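Local coordinates for protein Alpha/beta hydrolase (Streptomyces albidoflavus, PDB 6KSU) that probably closes non-ribosomal peptides into rings by macrolactamization, as a stand-alone cyclase built on a penicillin-binding-protein-like, beta-lactamase-type domain, at residues 94-98 against 99-103; 86-89 against 90-93. All blocks are in the same frame, centred on the assembly; numbering follows the deposited sequence.

Contact 1 (94-98 against 99-103)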
# COMPACT_ATOMS: atom_id res chain seq x y z
N MET A 94 14.52 -8.01 -0.13
CA MET A 94 15.81 -7.35 -0.18
C MET A 94 16.86 -8.09 0.65
O MET A 94 18.05 -8.03 0.32
CB MET A 94 15.70 -5.90 0.29
CG MET A 94 14.94 -4.99 -0.65
SD MET A 94 15.50 -5.03 -2.39
CE MET A 94 16.84 -3.86 -2.30
N GLN A 95 16.45 -8.78 1.74
CA GLN A 95 17.41 -9.60 2.49
C GLN A 95 18.05 -10.66 1.61
O GLN A 95 19.27 -10.88 1.68
CB GLN A 95 16.73 -10.29 3.66
CG GLN A 95 16.69 -9.53 4.94
CD GLN A 95 16.06 -10.39 6.02
OE1 GLN A 95 15.49 -11.44 5.72
NE2 GLN A 95 16.20 -9.97 7.27
N PHE A 96 17.23 -11.35 0.80
CA PHE A 96 17.76 -12.43 -0.03
C PHE A 96 18.69 -11.90 -1.10
O PHE A 96 19.68 -12.54 -1.44
CB PHE A 96 16.60 -13.22 -0.64
CG PHE A 96 15.96 -14.16 0.31
CD1 PHE A 96 16.45 -15.45 0.47
CD2 PHE A 96 14.91 -13.74 1.12
CE1 PHE A 96 15.89 -16.31 1.40
CE2 PHE A 96 14.35 -14.60 2.05
CZ PHE A 96 14.83 -15.88 2.19
N VAL A 97 18.40 -10.71 -1.61
CA VAL A 97 19.27 -10.05 -2.57
C VAL A 97 20.64 -9.82 -1.95
O VAL A 97 21.67 -10.14 -2.53
CB VAL A 97 18.62 -8.75 -3.05
CG1 VAL A 97 19.61 -7.83 -3.77
CG2 VAL A 97 17.39 -9.07 -3.90
N CYS A 98 20.66 -9.31 -0.72
CA CYS A 98 21.93 -8.95 -0.10
C CYS A 98 22.78 -10.18 0.22
O CYS A 98 24.00 -10.16 0.06
CB CYS A 98 21.67 -8.11 1.14
SG CYS A 98 20.86 -6.58 0.67
N ASP A 99 22.16 -11.28 0.64
CA ASP A 99 22.94 -12.50 0.77
C ASP A 99 23.33 -13.09 -0.59
O ASP A 99 23.94 -14.16 -0.62
CB ASP A 99 22.17 -13.52 1.59
CG ASP A 99 21.82 -13.00 2.98
OD1 ASP A 99 22.56 -12.14 3.50
OD2 ASP A 99 20.80 -13.45 3.54
N GLY A 100 22.98 -12.42 -1.69
CA GLY A 100 23.26 -12.93 -3.02
C GLY A 100 22.41 -14.10 -3.43
O GLY A 100 22.63 -14.65 -4.52
N ASP A 101 21.46 -14.51 -2.60
CA ASP A 101 20.51 -15.57 -2.92
C ASP A 101 19.49 -15.18 -3.99
O ASP A 101 18.73 -16.05 -4.42
CB ASP A 101 19.74 -15.99 -1.66
CG ASP A 101 20.59 -16.77 -0.68
OD1 ASP A 101 21.76 -17.05 -1.02
OD2 ASP A 101 20.09 -17.11 0.42
N LEU A 102 19.42 -13.92 -4.41
CA LEU A 102 18.33 -13.48 -5.28
C LEU A 102 18.76 -12.26 -6.07
O LEU A 102 19.31 -11.31 -5.51
CB LEU A 102 17.06 -13.16 -4.47
CG LEU A 102 15.86 -12.72 -5.30
CD1 LEU A 102 15.19 -13.92 -5.94
CD2 LEU A 102 14.86 -11.94 -4.45
N ASP A 103 18.47 -12.27 -7.36
CA ASP A 103 18.94 -11.23 -8.27
C ASP A 103 17.81 -10.28 -8.63
O ASP A 103 16.79 -10.69 -9.18
CB ASP A 103 19.54 -11.86 -9.53
CG ASP A 103 20.66 -11.04 -10.10
OD1 ASP A 103 20.41 -9.87 -10.48
OD2 ASP A 103 21.79 -11.56 -10.15
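Asp99 N donates to Gln95 O over 3.1 Å, nearly straight at 166°, and this is the last regular i to i-4 bond of helix 85-98. Beyond it the helix unwinds through a Schellman motif. Gly100 takes up a positive phi, a conformation that glycine accepts readily, and the chain folds back so that two more amides reach carbonyls of the last turn. Gly100 N bonds Val97 O at 2.8 Å, the donor standing well above the carbonyl plane; Asp101 N reaches Phe96 O at 2.9 Å, but the N-H points poorly and the bond is weak. Val97 CA adds a CH...O contact to Leu102 O at 3.2 Å, with both methyl carbons of Val97 also close to that oxygen.

Apolar groups close the turn. Leu102 swings its CG anti to its own N (chi1 -179°), which carries CD2 to 3.9 Å from Val97 CG2, while its CB rests on Phe96 CB. The Phe96 ring receives Asp101 CB at its edge, 4.0 Å from CD1, the carboxylate plane turned 40° from the ring. The Leu102 side chain also packs on Val185 and Ala189 of helix 176-189. Gln95 NE2 takes its partners outside the turn, bonding Cys201 O and, weakly, Leu283 O.

Gln95 O, Val97 O and, weakly, Phe96 O thus each receive an amide from the turn. Asp99 and Asp101 bring carboxylates to the carbonyl end of the helix, where the helix dipole would, if anything, disfavour negative charge; between the two segments the cap is made of backbone bonds and the apolar contacts of Leu102 with Phe96 and Val97.

Contact 2 (86-89 against 90-93)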
# COMPACT_ATOMS: atom_id res chain seq x y z
N LYS A 86 3.36 -4.93 2.22
CA LYS A 86 4.30 -4.93 1.09
C LYS A 86 5.66 -4.39 1.49
O LYS A 86 6.68 -4.75 0.89
CB LYS A 86 3.72 -4.10 -0.07
CG LYS A 86 2.56 -4.76 -0.74
CD LYS A 86 1.88 -3.83 -1.72
CE LYS A 86 0.86 -4.62 -2.51
NZ LYS A 86 -0.40 -4.79 -1.73
N PHE A 87 5.70 -3.51 2.49
CA PHE A 87 6.98 -3.00 2.95
C PHE A 87 7.79 -4.10 3.64
O PHE A 87 9.01 -4.14 3.51
CB PHE A 87 6.73 -1.79 3.84
CG PHE A 87 7.94 -1.29 4.59
CD1 PHE A 87 8.95 -0.60 3.94
CD2 PHE A 87 8.00 -1.42 5.97
CE1 PHE A 87 10.05 -0.10 4.64
CE2 PHE A 87 9.10 -0.93 6.67
CZ PHE A 87 10.12 -0.27 6.00
N LEU A 88 7.13 -5.03 4.32
CA LEU A 88 7.89 -6.10 4.97
C LEU A 88 8.26 -7.19 3.98
O LEU A 88 9.38 -7.72 4.03
CB LEU A 88 7.07 -6.65 6.13
CG LEU A 88 6.93 -5.42 7.03
CD1 LEU A 88 5.48 -5.00 7.20
CD2 LEU A 88 7.60 -5.65 8.35
N THR A 89 7.35 -7.49 3.06
CA THR A 89 7.67 -8.39 1.96
C THR A 89 8.84 -7.85 1.14
O THR A 89 9.76 -8.60 0.79
CB THR A 89 6.43 -8.57 1.07
OG1 THR A 89 5.54 -9.46 1.75
CG2 THR A 89 6.83 -9.18 -0.30
N ALA A 90 8.82 -6.55 0.84
CA ALA A 90 9.95 -5.94 0.15
C ALA A 90 11.21 -6.07 0.98
O ALA A 90 12.29 -6.38 0.45
CB ALA A 90 9.68 -4.47 -0.14
N GLU A 91 11.08 -5.85 2.29
CA GLU A 91 12.23 -5.98 3.17
C GLU A 91 12.75 -7.41 3.16
O GLU A 91 13.96 -7.64 3.13
CB GLU A 91 11.82 -5.51 4.56
CG GLU A 91 11.89 -3.97 4.76
CD GLU A 91 11.86 -3.61 6.25
OE1 GLU A 91 11.31 -4.41 7.03
OE2 GLU A 91 12.41 -2.56 6.66
N LEU A 92 11.84 -8.38 3.16
CA LEU A 92 12.21 -9.78 3.10
C LEU A 92 12.93 -10.08 1.79
O LEU A 92 13.99 -10.71 1.78
CB LEU A 92 10.95 -10.62 3.25
CG LEU A 92 11.16 -12.12 3.27
CD1 LEU A 92 12.20 -12.46 4.31
CD2 LEU A 92 9.83 -12.81 3.59
N VAL A 93 12.37 -9.62 0.66
CA VAL A 93 12.99 -9.84 -0.64
C VAL A 93 14.38 -9.23 -0.68
O VAL A 93 15.34 -9.83 -1.19
CB VAL A 93 12.09 -9.28 -1.77
CG1 VAL A 93 12.82 -9.29 -3.09
CG2 VAL A 93 10.81 -10.06 -1.89
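Glu91 brings its carboxylate over the CZ-CE2 rim of one face of the Phe87 ring, one helical turn back along helix 85-98. OE2 comes to 3.3 Å from CZ, and CG sits 4.2 Å above the ring plane, displaced toward the rim. Ring and carboxylate are inclined by 35°, neither stacked flat nor set upright. Two torsions bring them together: Phe87 holds CG anti to its N (chi1 170°), while Glu91 sets CG beside its own N and then runs extended. Leu88 runs beside Glu91 in the same direction, with CD2 4.1 Å from OE1.

Thr89 is turned to another side of the helix, its OG1 hydrogen-bonded to Ala253 O and Trp194 NE1, while its CG2 lies loosely near Val93 CG2 at 4.4 Å. Beneath the side chains four successive i to i-4 bonds run from Ala90 N to Lys86 O through Val93 N to Thr89 O, the shortest being Leu92 N to Leu88 O at 2.7 Å. Lys86 extends away from this turn, its NZ bonded to Asn176 OD1 and Ala254 O and weakly to Ser83 OG and Tyr174 OH, an arrangement consistent with the SxxK active site of penicillin-binding proteins and serine beta-lactamases.

The two oxygens of Glu91 are satisfied unequally. OE2 is held by His271 NE2, whose ring also meets that of Phe87, whereas OE1 is buried without a polar partner. Such a setting would tend to raise the carboxylate's pKa, partly offset if His271 is protonated; the bond to His271 NE2 anchors the acid, while the Phe87 ring packs against one side of it.

Both contacts belong to helix 85-98 and follow one another along it, their centres about 12 Å apart. Contact 2 is entirely buried, in the half of the helix that carries the lysine of the probable SxxK motif, and its polar side chains find partners on neighbouring parts of the domain. Contact 1 is the helix's farther end, partly buried: Phe96 and Leu102 are buried, whereas Asp99, Gly100 and Asp101 are exposed. Regular helical bonding runs through contact 2 and into contact 1 as far as Asp99, where the cap takes over. The two meet directly where Leu102 CD2 packs 3.6 Å from Val93 CG1, tying the outgoing loop back to the helix's middle.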